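Local coordinates for protein AxyAgu115A (Amphibacillus xylanus NBRC 15112, PDB 6NPS) that is a family GH115 alpha-glucuronidase, a hydrolase that probably removes glucuronic acid side groups from glucuronoxylan-type hemicellulose, at residues S795-H800 with K825-I830; N815-L820 with I830-T835; F864-S869 with P937-E942; I892-D897 with R915-K920. The protein carries 3 engineered substitutions. One frame throughout, in Å; residues are numbered along the deposited sequence.

Contact 1. Residues S795-H800 with K825-I830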
loop_
_atom_site.group_PDB
_atom_site.type_symbol
_atom_site.label_atom_id
_atom_site.label_comp_id
_atom_site.label_asym_id
_atom_site.label_seq_id
_atom_site.Cartn_x
_atom_site.Cartn_y
_atom_site.Cartn_z
ATOM N N SER A 795 -15.086 22.173 -14.958
ATOM C CA SER A 795 -13.756 22.558 -14.520
ATOM C C SER A 795 -13.315 23.686 -15.442
ATOM O O SER A 795 -13.314 23.522 -16.671
ATOM C CB SER A 795 -12.787 21.378 -14.561
ATOM O OG SER A 795 -11.446 21.814 -14.382
ATOM N N ILE A 796 -12.938 24.816 -14.839
ATOM C CA ILE A 796 -12.746 26.097 -15.513
ATOM C C ILE A 796 -11.356 26.600 -15.166
ATOM O O ILE A 796 -11.054 26.784 -13.987
ATOM C CB ILE A 796 -13.786 27.132 -15.053
ATOM C CG1 ILE A 796 -15.204 26.680 -15.401
ATOM C CG2 ILE A 796 -13.477 28.495 -15.663
ATOM C CD1 ILE A 796 -16.276 27.502 -14.720
ATOM N N GLU A 797 -10.506 26.830 -16.166
ATOM C CA GLU A 797 -9.308 27.601 -15.850
ATOM C C GLU A 797 -9.733 29.049 -15.626
ATOM O O GLU A 797 -10.583 29.586 -16.346
ATOM C CB GLU A 797 -8.241 27.486 -16.934
ATOM C CG GLU A 797 -7.978 26.057 -17.389
ATOM C CD GLU A 797 -6.858 25.314 -16.640
ATOM O OE1 GLU A 797 -6.510 25.648 -15.482
ATOM O OE2 GLU A 797 -6.318 24.362 -17.244
ATOM N N ALA A 798 -9.188 29.653 -14.568
ATOM C CA ALA A 798 -9.707 30.920 -14.077
ATOM C C ALA A 798 -9.610 32.017 -15.133
ATOM O O ALA A 798 -10.388 32.976 -15.111
ATOM C CB ALA A 798 -8.946 31.305 -12.784
ATOM N N GLU A 799 -8.659 31.904 -16.051
ATOM C CA GLU A 799 -8.529 32.888 -17.118
ATOM C C GLU A 799 -9.708 32.872 -18.101
ATOM O O GLU A 799 -9.918 33.865 -18.808
ATOM C CB GLU A 799 -7.192 32.638 -17.818
ATOM C CG GLU A 799 -7.160 32.830 -19.280
ATOM C CD GLU A 799 -5.906 32.276 -19.930
ATOM O OE1 GLU A 799 -4.852 32.174 -19.261
ATOM O OE2 GLU A 799 -5.978 31.989 -21.147
ATOM N N HIS A 800 -10.527 31.820 -18.108
ATOM C CA HIS A 800 -11.647 31.724 -19.069
ATOM C C HIS A 800 -12.967 32.278 -18.525
ATOM O O HIS A 800 -14.045 31.695 -18.694
ATOM C CB HIS A 800 -11.794 30.277 -19.535
ATOM C CG HIS A 800 -10.630 29.823 -20.347
ATOM N ND1 HIS A 800 -10.084 28.564 -20.250
ATOM C CD2 HIS A 800 -9.865 30.495 -21.241
ATOM C CE1 HIS A 800 -9.037 28.472 -21.051
ATOM N NE2 HIS A 800 -8.884 29.632 -21.665
ATOM N N LYS A 825 0.000 26.042 -11.005
ATOM C CA LYS A 825 0.237 24.641 -11.319
ATOM C C LYS A 825 -0.175 24.307 -12.734
ATOM O O LYS A 825 0.402 23.393 -13.344
ATOM C CB LYS A 825 -0.503 23.737 -10.335
ATOM C CG LYS A 825 0.103 23.825 -8.925
ATOM C CD LYS A 825 -0.610 22.895 -7.954
ATOM C CE LYS A 825 -0.159 21.438 -8.069
ATOM N NZ LYS A 825 -0.786 20.598 -6.948
ATOM N N THR A 826 -1.161 25.024 -13.269
ATOM C CA THR A 826 -1.672 24.702 -14.600
ATOM C C THR A 826 -1.596 25.938 -15.507
ATOM O O THR A 826 -0.521 26.538 -15.638
ATOM C CB THR A 826 -3.086 24.079 -14.495
ATOM O OG1 THR A 826 -4.009 24.982 -13.867
ATOM C CG2 THR A 826 -3.048 22.757 -13.646
ATOM N N LEU A 827 -2.701 26.350 -16.125
ATOM C CA LEU A 827 -2.603 27.328 -17.211
ATOM C C LEU A 827 -2.096 28.678 -16.701
ATOM O O LEU A 827 -1.100 29.211 -17.189
ATOM C CB LEU A 827 -3.963 27.462 -17.907
ATOM C CG LEU A 827 -4.037 28.384 -19.136
ATOM C CD1 LEU A 827 -3.035 27.969 -20.249
ATOM C CD2 LEU A 827 -5.475 28.448 -19.656
ATOM N N SER A 828 -2.748 29.236 -15.707
ATOM C CA SER A 828 -2.441 30.609 -15.303
ATOM C C SER A 828 -3.277 30.905 -14.071
ATOM O O SER A 828 -3.905 30.007 -13.494
ATOM C CB SER A 828 -2.716 31.615 -16.435
ATOM O OG SER A 828 -4.111 31.693 -16.710
ATOM N N ALA A 829 -3.310 32.172 -13.677
ATOM C CA ALA A 829 -4.066 32.536 -12.498
ATOM C C ALA A 829 -4.566 33.946 -12.719
ATOM O O ALA A 829 -4.048 34.671 -13.564
ATOM C CB ALA A 829 -3.202 32.479 -11.206
ATOM N N ILE A 830 -5.556 34.339 -11.938
ATOM C CA ILE A 830 -6.025 35.720 -11.992
ATOM C C ILE A 830 -5.835 36.310 -10.607
ATOM O O ILE A 830 -5.925 35.604 -9.600
ATOM C CB ILE A 830 -7.491 35.844 -12.460
ATOM C CG1 ILE A 830 -8.446 35.143 -11.478
ATOM C CG2 ILE A 830 -7.678 35.292 -13.889
ATOM C CD1 ILE A 830 -9.908 35.426 -11.798
HETATM O O HOH W 1 -5.364 27.801 -14.640
HETATM O O HOH W 2 -6.231 30.360 -15.957
#
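Where the strand 795-797 ends, the chain folds into a type I turn from Glu-797 to His-800, closed by His-800 N on Glu-797 O at 2.8 Å, and draws alongside 825-830 with the CA atoms of Ala-798 and Ala-829 6.1 Å apart. Side chains and water carry the meeting. Ser-828 OG gives its proton to the anti lone pair of Glu-799 OE1, 2.7 Å away, and in turn accepts from a water, 2.6 Å from OG, that is held by Glu-799 N; the hydroxyl thus works in both directions. An alanine in place of Glu-799 would remove that carboxylate, and would probably leave Ser-828 OG without its acceptor and one flank of Leu-827 less covered. Both segments belong to the GH115 C-terminal domain, of the galactose-binding-domain clan, and both pair with strand 940-948: Ala-798 with Glu-942, Ile-830 with Leu-941. Glu-797 bends at chi2 (-92°), which brings OE1 to 3.1 Å from Thr-826 OG1, although the threonine proton has another acceptor in range. A second water donates to the same OE1 and accepts from Ser-828 N. Leu-827 has its CG anti to the backbone N (chi1 -176°), and its CD2 lies between the Glu-799 carboxylate and the imidazole, 3.8 Å from Glu-799 OE1 and 3.8 Å from His-800 CE1. The imidazole ND1 itself is bonded to Glu-962. On the apolar side, Ala-798 CB meets Ile-830 CG1 at 4.1 Å, and Ile-830 also touches Val-848 and Tyr-850 of strand 847-854.

Contact 2. Residues N815-L820 with I830-T835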
loop_
_atom_site.group_PDB
_atom_site.type_symbol
_atom_site.label_atom_id
_atom_site.label_comp_id
_atom_site.label_asym_id
_atom_site.label_seq_id
_atom_site.Cartn_x
_atom_site.Cartn_y
_atom_site.Cartn_z
ATOM N N ASN A 815 -8.973 49.381 -10.881
ATOM C CA ASN A 815 -8.863 48.159 -10.091
ATOM C C ASN A 815 -9.483 47.029 -10.898
ATOM O O ASN A 815 -10.667 47.085 -11.250
ATOM C CB ASN A 815 -9.543 48.293 -8.726
ATOM C CG ASN A 815 -9.234 49.622 -8.041
ATOM O OD1 ASN A 815 -8.084 49.939 -7.743
ATOM N ND2 ASN A 815 -10.275 50.420 -7.819
ATOM N N ARG A 816 -8.703 45.991 -11.166
ATOM C CA ARG A 816 -9.147 44.987 -12.120
ATOM C C ARG A 816 -8.448 43.673 -11.843
ATOM O O ARG A 816 -7.325 43.651 -11.336
ATOM C CB ARG A 816 -8.850 45.434 -13.558
ATOM C CG ARG A 816 -7.357 45.406 -13.914
ATOM C CD ARG A 816 -6.553 46.574 -13.254
ATOM N NE ARG A 816 -5.137 46.495 -13.609
ATOM C CZ ARG A 816 -4.170 47.215 -13.058
ATOM N NH1 ARG A 816 -4.442 48.073 -12.090
ATOM N NH2 ARG A 816 -2.914 47.051 -13.468
ATOM N N PHE A 817 -9.107 42.576 -12.206
ATOM C CA PHE A 817 -8.400 41.310 -12.303
ATOM C C PHE A 817 -7.471 41.288 -13.508
ATOM O O PHE A 817 -7.820 41.736 -14.594
ATOM C CB PHE A 817 -9.383 40.145 -12.384
ATOM C CG PHE A 817 -9.910 39.717 -11.042
ATOM C CD1 PHE A 817 -9.196 38.861 -10.256
ATOM C CD2 PHE A 817 -11.140 40.219 -10.581
ATOM C CE1 PHE A 817 -9.660 38.480 -8.984
ATOM C CE2 PHE A 817 -11.623 39.837 -9.374
ATOM C CZ PHE A 817 -10.884 38.960 -8.557
ATOM N N GLU A 818 -6.275 40.775 -13.304
ATOM C CA GLU A 818 -5.307 40.584 -14.371
ATOM C C GLU A 818 -4.982 39.103 -14.507
ATOM O O GLU A 818 -4.904 38.387 -13.494
ATOM C CB GLU A 818 -4.009 41.348 -14.072
ATOM C CG GLU A 818 -4.151 42.851 -14.039
ATOM C CD GLU A 818 -3.935 43.486 -15.402
ATOM O OE1 GLU A 818 -3.790 42.737 -16.396
ATOM O OE2 GLU A 818 -3.925 44.733 -15.481
ATOM N N VAL A 819 -4.709 38.653 -15.731
ATOM C CA VAL A 819 -4.250 37.280 -15.945
ATOM C C VAL A 819 -2.737 37.276 -15.828
ATOM O O VAL A 819 -2.058 38.032 -16.534
ATOM C CB VAL A 819 -4.675 36.734 -17.317
ATOM C CG1 VAL A 819 -4.139 35.268 -17.520
ATOM C CG2 VAL A 819 -6.220 36.802 -17.497
ATOM N N LEU A 820 -2.215 36.432 -14.931
ATOM C CA LEU A 820 -0.786 36.189 -14.787
ATOM C C LEU A 820 -0.451 34.978 -15.654
ATOM O O LEU A 820 -0.746 33.845 -15.277
ATOM C CB LEU A 820 -0.429 35.948 -13.322
ATOM C CG LEU A 820 -0.690 37.129 -12.371
ATOM C CD1 LEU A 820 -0.421 36.767 -10.873
ATOM C CD2 LEU A 820 0.210 38.255 -12.765
ATOM N N ILE A 830 -5.556 34.339 -11.938
ATOM C CA ILE A 830 -6.025 35.720 -11.992
ATOM C C ILE A 830 -5.835 36.310 -10.607
ATOM O O ILE A 830 -5.925 35.604 -9.600
ATOM C CB ILE A 830 -7.491 35.844 -12.460
ATOM C CG1 ILE A 830 -8.446 35.143 -11.478
ATOM C CG2 ILE A 830 -7.678 35.292 -13.889
ATOM C CD1 ILE A 830 -9.908 35.426 -11.798
ATOM N N LYS A 831 -5.535 37.601 -10.562
ATOM C CA LYS A 831 -5.258 38.295 -9.313
ATOM C C LYS A 831 -5.681 39.748 -9.488
ATOM O O LYS A 831 -5.520 40.311 -10.568
ATOM C CB LYS A 831 -3.769 38.170 -8.939
ATOM C CG LYS A 831 -3.427 38.860 -7.632
ATOM C CD LYS A 831 -1.932 38.792 -7.328
ATOM C CE LYS A 831 -1.635 39.493 -6.025
ATOM N NZ LYS A 831 -0.190 39.462 -5.661
ATOM N N ALA A 832 -6.229 40.347 -8.440
ATOM C CA ALA A 832 -6.659 41.736 -8.536
ATOM C C ALA A 832 -5.483 42.694 -8.381
ATOM O O ALA A 832 -4.617 42.497 -7.532
ATOM C CB ALA A 832 -7.717 42.059 -7.481
ATOM N N PHE A 833 -5.462 43.745 -9.204
ATOM C CA PHE A 833 -4.477 44.825 -9.069
ATOM C C PHE A 833 -5.211 46.157 -8.977
ATOM O O PHE A 833 -6.186 46.370 -9.714
ATOM C CB PHE A 833 -3.507 44.878 -10.268
ATOM C CG PHE A 833 -2.534 43.751 -10.303
ATOM C CD1 PHE A 833 -1.218 43.924 -9.864
ATOM C CD2 PHE A 833 -2.923 42.501 -10.772
ATOM C CE1 PHE A 833 -0.318 42.853 -9.879
ATOM C CE2 PHE A 833 -2.034 41.444 -10.793
ATOM C CZ PHE A 833 -0.736 41.612 -10.351
ATOM N N PRO A 834 -4.739 47.105 -8.148
ATOM C CA PRO A 834 -3.554 47.066 -7.267
ATOM C C PRO A 834 -3.665 45.997 -6.160
ATOM O O PRO A 834 -4.772 45.663 -5.749
ATOM C CB PRO A 834 -3.523 48.488 -6.642
ATOM C CG PRO A 834 -4.271 49.326 -7.590
ATOM C CD PRO A 834 -5.365 48.445 -8.162
ATOM N N THR A 835 -2.530 45.483 -5.686
ATOM C CA THR A 835 -2.505 44.318 -4.799
ATOM C C THR A 835 -2.660 44.646 -3.319
ATOM O O THR A 835 -2.845 43.716 -2.537
ATOM C CB THR A 835 -1.187 43.545 -4.917
ATOM O OG1 THR A 835 -0.107 44.379 -4.461
ATOM C CG2 THR A 835 -0.930 43.130 -6.311
#
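Four backbone hydrogen bonds zip 815-820 to 830-833 as the two arms of an antiparallel beta hairpin, in two hydrogen-bonded pairs, Arg-816 with Phe-833 and Glu-818 with Lys-831. The straightest, Phe-833 N to Arg-816 O, spans 2.8 Å at 172° and lies in the carbonyl plane. The face of Phe-817, Ile-830 and Ala-832 is apolar and well packed. There Phe-817 CD1 sits 3.8 Å from Ile-830 CD1, and the methyl of Ala-832 rises over one ring face. Further along, the same face loosens: Val-819, partly exposed, reaches Ile-830 only CG2 to CG2, at 4.2 Å.

On the other face the partly exposed Arg-816 and Glu-818 form a polar outer layer over the tightly covered Phe-833. Arg-816 leaves the backbone in the crowded position (chi1 71°) and bends at chi2, so that Phe-833 CB lies over the centre of one guanidinium face, 3.7 Å from Arg-816 CZ, the phenyl ring tilted 39° to that plane. NE and NH2 both grip Glu-818 OE2 side-on, NE at 2.8 Å, which fixes the rotation of the group, while NH1 is bonded to Leu-814 O. Glu-818 CG touches Phe-833 CD2 at 3.5 Å, the carboxylate nearly perpendicular to the ring.

Around the hairpin, helix 428-440 packs against Leu-820 and Lys-831, whose NZ forms a salt bridge with Glu-433, while strands 847-854 and 926-934 close over Phe-817.

Contact 3. Residues F864-S869 with P937-E942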
loop_
_atom_site.group_PDB
_atom_site.type_symbol
_atom_site.label_atom_id
_atom_site.label_comp_id
_atom_site.label_asym_id
_atom_site.label_seq_id
_atom_site.Cartn_x
_atom_site.Cartn_y
_atom_site.Cartn_z
ATOM N N PHE A 864 -12.521 26.190 -5.284
ATOM C CA PHE A 864 -11.473 27.030 -5.835
ATOM C C PHE A 864 -10.138 26.333 -5.655
ATOM O O PHE A 864 -9.854 25.772 -4.590
ATOM C CB PHE A 864 -11.411 28.382 -5.127
ATOM C CG PHE A 864 -12.566 29.262 -5.379
ATOM C CD1 PHE A 864 -13.432 29.035 -6.438
ATOM C CD2 PHE A 864 -12.781 30.373 -4.562
ATOM C CE1 PHE A 864 -14.513 29.873 -6.657
ATOM C CE2 PHE A 864 -13.854 31.228 -4.786
ATOM C CZ PHE A 864 -14.723 30.971 -5.828
ATOM N N TYR A 865 -9.299 26.431 -6.663
ATOM C CA TYR A 865 -7.887 26.094 -6.544
ATOM C C TYR A 865 -7.123 27.417 -6.480
ATOM O O TYR A 865 -7.186 28.210 -7.420
ATOM C CB TYR A 865 -7.425 25.262 -7.739
ATOM C CG TYR A 865 -7.915 23.817 -7.721
ATOM C CD1 TYR A 865 -9.273 23.515 -7.808
ATOM C CD2 TYR A 865 -7.008 22.759 -7.636
ATOM C CE1 TYR A 865 -9.727 22.175 -7.818
ATOM C CE2 TYR A 865 -7.436 21.444 -7.636
ATOM C CZ TYR A 865 -8.796 21.155 -7.737
ATOM O OH TYR A 865 -9.221 19.846 -7.720
ATOM N N LEU A 866 -6.414 27.652 -5.377
ATOM C CA LEU A 866 -5.759 28.936 -5.124
ATOM C C LEU A 866 -4.273 28.759 -4.868
ATOM O O LEU A 866 -3.843 27.774 -4.261
ATOM C CB LEU A 866 -6.358 29.652 -3.902
ATOM C CG LEU A 866 -7.861 29.838 -3.882
ATOM C CD1 LEU A 866 -8.312 30.239 -2.493
ATOM C CD2 LEU A 866 -8.254 30.906 -4.922
ATOM N N GLN A 867 -3.494 29.749 -5.275
ATOM C CA GLN A 867 -2.125 29.802 -4.801
ATOM C C GLN A 867 -2.131 29.850 -3.273
ATOM O O GLN A 867 -2.980 30.536 -2.685
ATOM C CB GLN A 867 -1.401 31.020 -5.377
ATOM C CG GLN A 867 0.055 30.735 -5.644
ATOM C CD GLN A 867 0.937 31.022 -4.446
ATOM O OE1 GLN A 867 1.944 30.350 -4.235
ATOM N NE2 GLN A 867 0.571 32.039 -3.663
ATOM N N PRO A 868 -1.210 29.122 -2.592
ATOM C CA PRO A 868 -1.237 29.096 -1.099
ATOM C C PRO A 868 -0.581 30.322 -0.467
ATOM O O PRO A 868 0.491 30.282 0.142
ATOM C CB PRO A 868 -0.478 27.802 -0.771
ATOM C CG PRO A 868 0.503 27.647 -1.872
ATOM C CD PRO A 868 -0.223 28.169 -3.140
ATOM N N SER A 869 -1.242 31.453 -0.609
ATOM C CA SER A 869 -0.824 32.702 0.004
ATOM C C SER A 869 -1.216 32.753 1.476
ATOM O O SER A 869 -2.183 32.120 1.915
ATOM C CB SER A 869 -1.462 33.875 -0.736
ATOM O OG SER A 869 -0.687 34.162 -1.874
ATOM N N PRO A 937 -6.324 41.108 -0.115
ATOM C CA PRO A 937 -5.114 40.841 -0.915
ATOM C C PRO A 937 -4.638 39.388 -0.762
ATOM O O PRO A 937 -4.972 38.696 0.199
ATOM C CB PRO A 937 -4.081 41.802 -0.320
ATOM C CG PRO A 937 -4.889 42.849 0.462
ATOM C CD PRO A 937 -6.116 42.126 0.935
ATOM N N GLY A 938 -3.794 38.951 -1.696
ATOM C CA GLY A 938 -3.283 37.596 -1.683
ATOM C C GLY A 938 -4.136 36.547 -2.390
ATOM O O GLY A 938 -3.749 35.367 -2.423
ATOM N N PHE A 939 -5.260 36.935 -2.980
ATOM C CA PHE A 939 -6.185 36.000 -3.624
ATOM C C PHE A 939 -5.755 35.802 -5.073
ATOM O O PHE A 939 -5.886 36.713 -5.894
ATOM C CB PHE A 939 -7.613 36.535 -3.508
ATOM C CG PHE A 939 -8.661 35.666 -4.171
ATOM C CD1 PHE A 939 -9.134 34.522 -3.550
ATOM C CD2 PHE A 939 -9.180 36.009 -5.411
ATOM C CE1 PHE A 939 -10.109 33.713 -4.173
ATOM C CE2 PHE A 939 -10.155 35.215 -6.043
ATOM C CZ PHE A 939 -10.626 34.074 -5.415
ATOM N N ALA A 940 -5.199 34.625 -5.387
ATOM C CA ALA A 940 -4.764 34.304 -6.742
ATOM C C ALA A 940 -5.423 32.986 -7.143
ATOM O O ALA A 940 -5.140 31.932 -6.550
ATOM C CB ALA A 940 -3.248 34.219 -6.843
ATOM N N LEU A 941 -6.315 33.050 -8.130
ATOM C CA LEU A 941 -7.223 31.954 -8.422
ATOM C C LEU A 941 -6.775 31.279 -9.707
ATOM O O LEU A 941 -6.634 31.946 -10.744
ATOM C CB LEU A 941 -8.654 32.476 -8.560
ATOM C CG LEU A 941 -9.731 31.482 -8.977
ATOM C CD1 LEU A 941 -10.046 30.423 -7.904
ATOM C CD2 LEU A 941 -11.000 32.287 -9.259
ATOM N N GLU A 942 -6.590 29.962 -9.650
ATOM C CA GLU A 942 -6.085 29.184 -10.775
ATOM C C GLU A 942 -7.168 28.386 -11.483
ATOM O O GLU A 942 -7.141 28.306 -12.710
ATOM C CB GLU A 942 -4.975 28.218 -10.319
ATOM C CG GLU A 942 -3.739 29.002 -9.801
ATOM C CD GLU A 942 -2.600 28.148 -9.196
ATOM O OE1 GLU A 942 -2.356 26.998 -9.651
ATOM O OE2 GLU A 942 -1.924 28.667 -8.267
HETATM O O HOH W 3 -4.415 32.924 -3.144
#
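Leu-866 and Leu-941 face each other as a non-hydrogen-bonded pair, flanked by two antiparallel bonds: Glu-942 N to Tyr-865 O at 2.9 Å and Gln-867 N to Ala-940 O at 3.0 Å, both nearly along the C=O axis. Leu-866 tells most of the story. Its CB rests 3.7 Å from Ala-940 O. CG stands anti to the carbonyl carbon (chi1 -53°) and divides the two methyls: CD1 leans toward Val-894, while CD2 is wedged between Phe-939 CE1 at 3.4 Å and Leu-941 CD1 at 3.5 Å, a tight fit. That Leu-941 methyl is in turn pressed by Phe-864 CB at 3.7 Å, and Phe-864 CD2 comes to the edge of the Phe-939 ring, completing a small apolar cluster of two leucines and two phenylalanines.

Beyond the paired residues the strands part and water takes over. One water donates to Gln-867 O and Gly-938 O and accepts from Ala-940 N, replacing direct pairing where the chain turns through an inverse gamma turn centred on Pro-868. Gly-938 has phi 87°, where a CB would jam against the carbonyl O of Pro-937. The aliphatic part of Gln-867 lies beside the Glu-942 carboxylate, CB 3.8 Å from OE2; Glu-942 OE1 accepts from Lys-825 N, and Gln-867 OE1 from Lys-430.

In the beta-rich C-terminal domain, strand 940-948 runs between strand 858-866 and strands 794-797 and 828-833; strand 915-923 borders 858-866 on its other edge, and Ile-932 of strand 926-934 touches Phe-864, Phe-939 and Leu-941 of the cluster.

Contact 4. Residues I892-D897 with R915-K920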
loop_
_atom_site.group_PDB
_atom_site.type_symbol
_atom_site.label_atom_id
_atom_site.label_comp_id
_atom_site.label_asym_id
_atom_site.label_seq_id
_atom_site.Cartn_x
_atom_site.Cartn_y
_atom_site.Cartn_z
ATOM N N ILE A 892 -16.764 35.085 1.611
ATOM C CA ILE A 892 -16.392 33.781 2.146
ATOM C C ILE A 892 -14.926 33.820 2.533
ATOM O O ILE A 892 -14.113 34.462 1.862
ATOM C CB ILE A 892 -16.649 32.615 1.153
ATOM C CG1 ILE A 892 -15.857 32.803 -0.137
ATOM C CG2 ILE A 892 -18.145 32.427 0.837
ATOM C CD1 ILE A 892 -15.504 31.496 -0.815
ATOM N N ASN A 893 -14.597 33.136 3.627
ATOM C CA ASN A 893 -13.222 32.935 4.058
ATOM C C ASN A 893 -12.641 31.781 3.268
ATOM O O ASN A 893 -13.176 30.672 3.324
ATOM C CB ASN A 893 -13.185 32.643 5.563
ATOM C CG ASN A 893 -11.759 32.502 6.128
ATOM O OD1 ASN A 893 -10.754 32.637 5.422
ATOM N ND2 ASN A 893 -11.678 32.260 7.440
ATOM N N VAL A 894 -11.529 32.018 2.565
ATOM C CA VAL A 894 -10.973 30.981 1.697
ATOM C C VAL A 894 -9.901 30.167 2.417
ATOM O O VAL A 894 -9.243 29.323 1.801
ATOM C CB VAL A 894 -10.395 31.569 0.390
ATOM C CG1 VAL A 894 -11.477 32.321 -0.384
ATOM C CG2 VAL A 894 -9.193 32.463 0.672
ATOM N N LEU A 895 -9.727 30.392 3.711
ATOM C CA LEU A 895 -8.756 29.660 4.536
ATOM C C LEU A 895 -9.430 28.622 5.444
ATOM O O LEU A 895 -10.593 28.780 5.815
ATOM C CB LEU A 895 -7.963 30.624 5.428
ATOM C CG LEU A 895 -7.087 31.623 4.675
ATOM C CD1 LEU A 895 -6.342 32.481 5.662
ATOM C CD2 LEU A 895 -6.128 30.897 3.797
ATOM N N PRO A 896 -8.705 27.569 5.849
ATOM C CA PRO A 896 -9.218 26.651 6.879
ATOM C C PRO A 896 -9.376 27.302 8.238
ATOM O O PRO A 896 -8.644 28.229 8.613
ATOM C CB PRO A 896 -8.144 25.558 6.955
ATOM C CG PRO A 896 -7.394 25.650 5.713
ATOM C CD PRO A 896 -7.433 27.092 5.274
ATOM N N ASP A 897 -10.322 26.759 9.004
ATOM C CA ASP A 897 -10.424 27.081 10.421
ATOM C C ASP A 897 -9.066 26.929 11.097
ATOM O O ASP A 897 -8.368 25.927 10.897
ATOM C CB ASP A 897 -11.436 26.156 11.110
ATOM C CG ASP A 897 -12.812 26.202 10.470
ATOM O OD1 ASP A 897 -13.340 25.118 10.131
ATOM O OD2 ASP A 897 -13.370 27.312 10.324
ATOM N N ARG A 915 -3.825 25.611 -2.602
ATOM C CA ARG A 915 -4.859 25.527 -1.593
ATOM C C ARG A 915 -6.185 25.300 -2.301
ATOM O O ARG A 915 -6.471 25.949 -3.315
ATOM C CB ARG A 915 -4.908 26.813 -0.774
ATOM C CG ARG A 915 -5.996 26.774 0.260
ATOM C CD ARG A 915 -5.634 27.629 1.458
ATOM N NE ARG A 915 -5.429 28.998 1.040
ATOM C CZ ARG A 915 -4.310 29.690 1.213
ATOM N NH1 ARG A 915 -3.259 29.148 1.826
ATOM N NH2 ARG A 915 -4.272 30.945 0.771
ATOM N N THR A 916 -7.001 24.401 -1.780
ATOM C CA THR A 916 -8.364 24.274 -2.273
ATOM C C THR A 916 -9.337 24.655 -1.163
ATOM O O THR A 916 -9.058 24.453 0.020
ATOM C CB THR A 916 -8.666 22.854 -2.795
ATOM O OG1 THR A 916 -8.528 21.906 -1.732
ATOM C CG2 THR A 916 -7.727 22.480 -3.909
ATOM N N THR A 917 -10.439 25.274 -1.546
ATOM C CA THR A 917 -11.507 25.634 -0.628
ATOM C C THR A 917 -12.830 25.338 -1.328
ATOM O O THR A 917 -12.923 25.426 -2.559
ATOM C CB THR A 917 -11.381 27.119 -0.205
ATOM O OG1 THR A 917 -12.477 27.505 0.642
ATOM C CG2 THR A 917 -11.373 28.010 -1.435
ATOM N N LYS A 918 -13.844 24.952 -0.549
ATOM C CA LYS A 918 -15.148 24.547 -1.074
ATOM C C LYS A 918 -16.267 25.295 -0.364
ATOM O O LYS A 918 -16.213 25.510 0.853
ATOM C CB LYS A 918 -15.414 23.037 -0.906
ATOM C CG LYS A 918 -14.595 22.168 -1.798
ATOM C CD LYS A 918 -14.934 20.698 -1.612
ATOM C CE LYS A 918 -13.769 19.813 -2.057
ATOM N NZ LYS A 918 -14.002 18.371 -1.767
ATOM N N THR A 919 -17.294 25.655 -1.129
ATOM C CA THR A 919 -18.487 26.321 -0.635
ATOM C C THR A 919 -19.680 25.764 -1.409
ATOM O O THR A 919 -19.538 25.346 -2.554
ATOM C CB THR A 919 -18.362 27.860 -0.794
ATOM O OG1 THR A 919 -19.473 28.512 -0.180
ATOM C CG2 THR A 919 -18.315 28.251 -2.254
ATOM N N LYS A 920 -20.847 25.721 -0.776
ATOM C CA LYS A 920 -22.045 25.263 -1.468
ATOM C C LYS A 920 -22.794 26.450 -2.072
ATOM O O LYS A 920 -22.877 27.519 -1.468
ATOM C CB LYS A 920 -22.962 24.479 -0.522
ATOM C CG LYS A 920 -22.374 23.154 -0.038
ATOM C CD LYS A 920 -23.441 22.321 0.674
ATOM C CE LYS A 920 -22.858 21.450 1.792
ATOM N NZ LYS A 920 -21.912 20.408 1.288
HETATM O O HOH W 4 -12.892 27.859 3.966
HETATM O O HOH W 5 -8.840 26.012 2.316
#
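No direct hydrogen bond joins 892-897 to 915-920. Strand 890-893 pairs with 879-884 and strand 915-923 with 858-866, so side chains and water link the two within the beta-rich C-terminal domain. Van der Waals contact is led by Leu-895, whose CD2 sits over the centre of one face of the Arg-915 guanidinium, 3.4 Å from CZ. Arg-915 starts extended, CG anti to the backbone N (chi1 179°), and bends at chi3 (59°) to lie flat against that methyl. Next to it Val-894 O approaches Thr-917 CB at 3.7 Å, and Val-894 CB meets Thr-917 CG2 at 4.1 Å.

Bonding within the loop shapes it: Asn-893 OD1 accepts from Leu-895 N at 3.0 Å, an Asx turn. Water bridges the rest, one donating to Asn-893 O and Leu-895 O, with a weak bond from Thr-917 OG1, another donating to Thr-916 O and weakly to Val-894 O.

An alanine at Arg-915 would remove the guanidinium and would probably strip Leu-895 of its flat support and Ser-869 O of its NH2 donor. Arg-915 NE is buried with no partner in the model, whereas NH1 and NH2 are hydrogen-bonded; those bonds probably offset part of the cost of burying the cation.

Overall arrangement
From the N terminus, contact 1 is opened by 795-800 and contact 2 by 815-820; contact 1 then closes at 825-830 and contact 2 at 830-835, so the two loops cross and share Ile-830. Contact 3 opens later, at 864-869, and closes with 937-942. Contact 4, between 892-897 and 915-920, falls wholly within that long loop. Strand 940-948 pairs with both strands of contact 1 and with strand 858-866 of contact 3, and so ties the early pair to the later one. Contacts 3 and 4 join where strands 858-866 and 915-923 run side by side, whereas contacts 2 and 4 stay about 11 Å apart at their nearest atoms. All lie in the C-terminal family region.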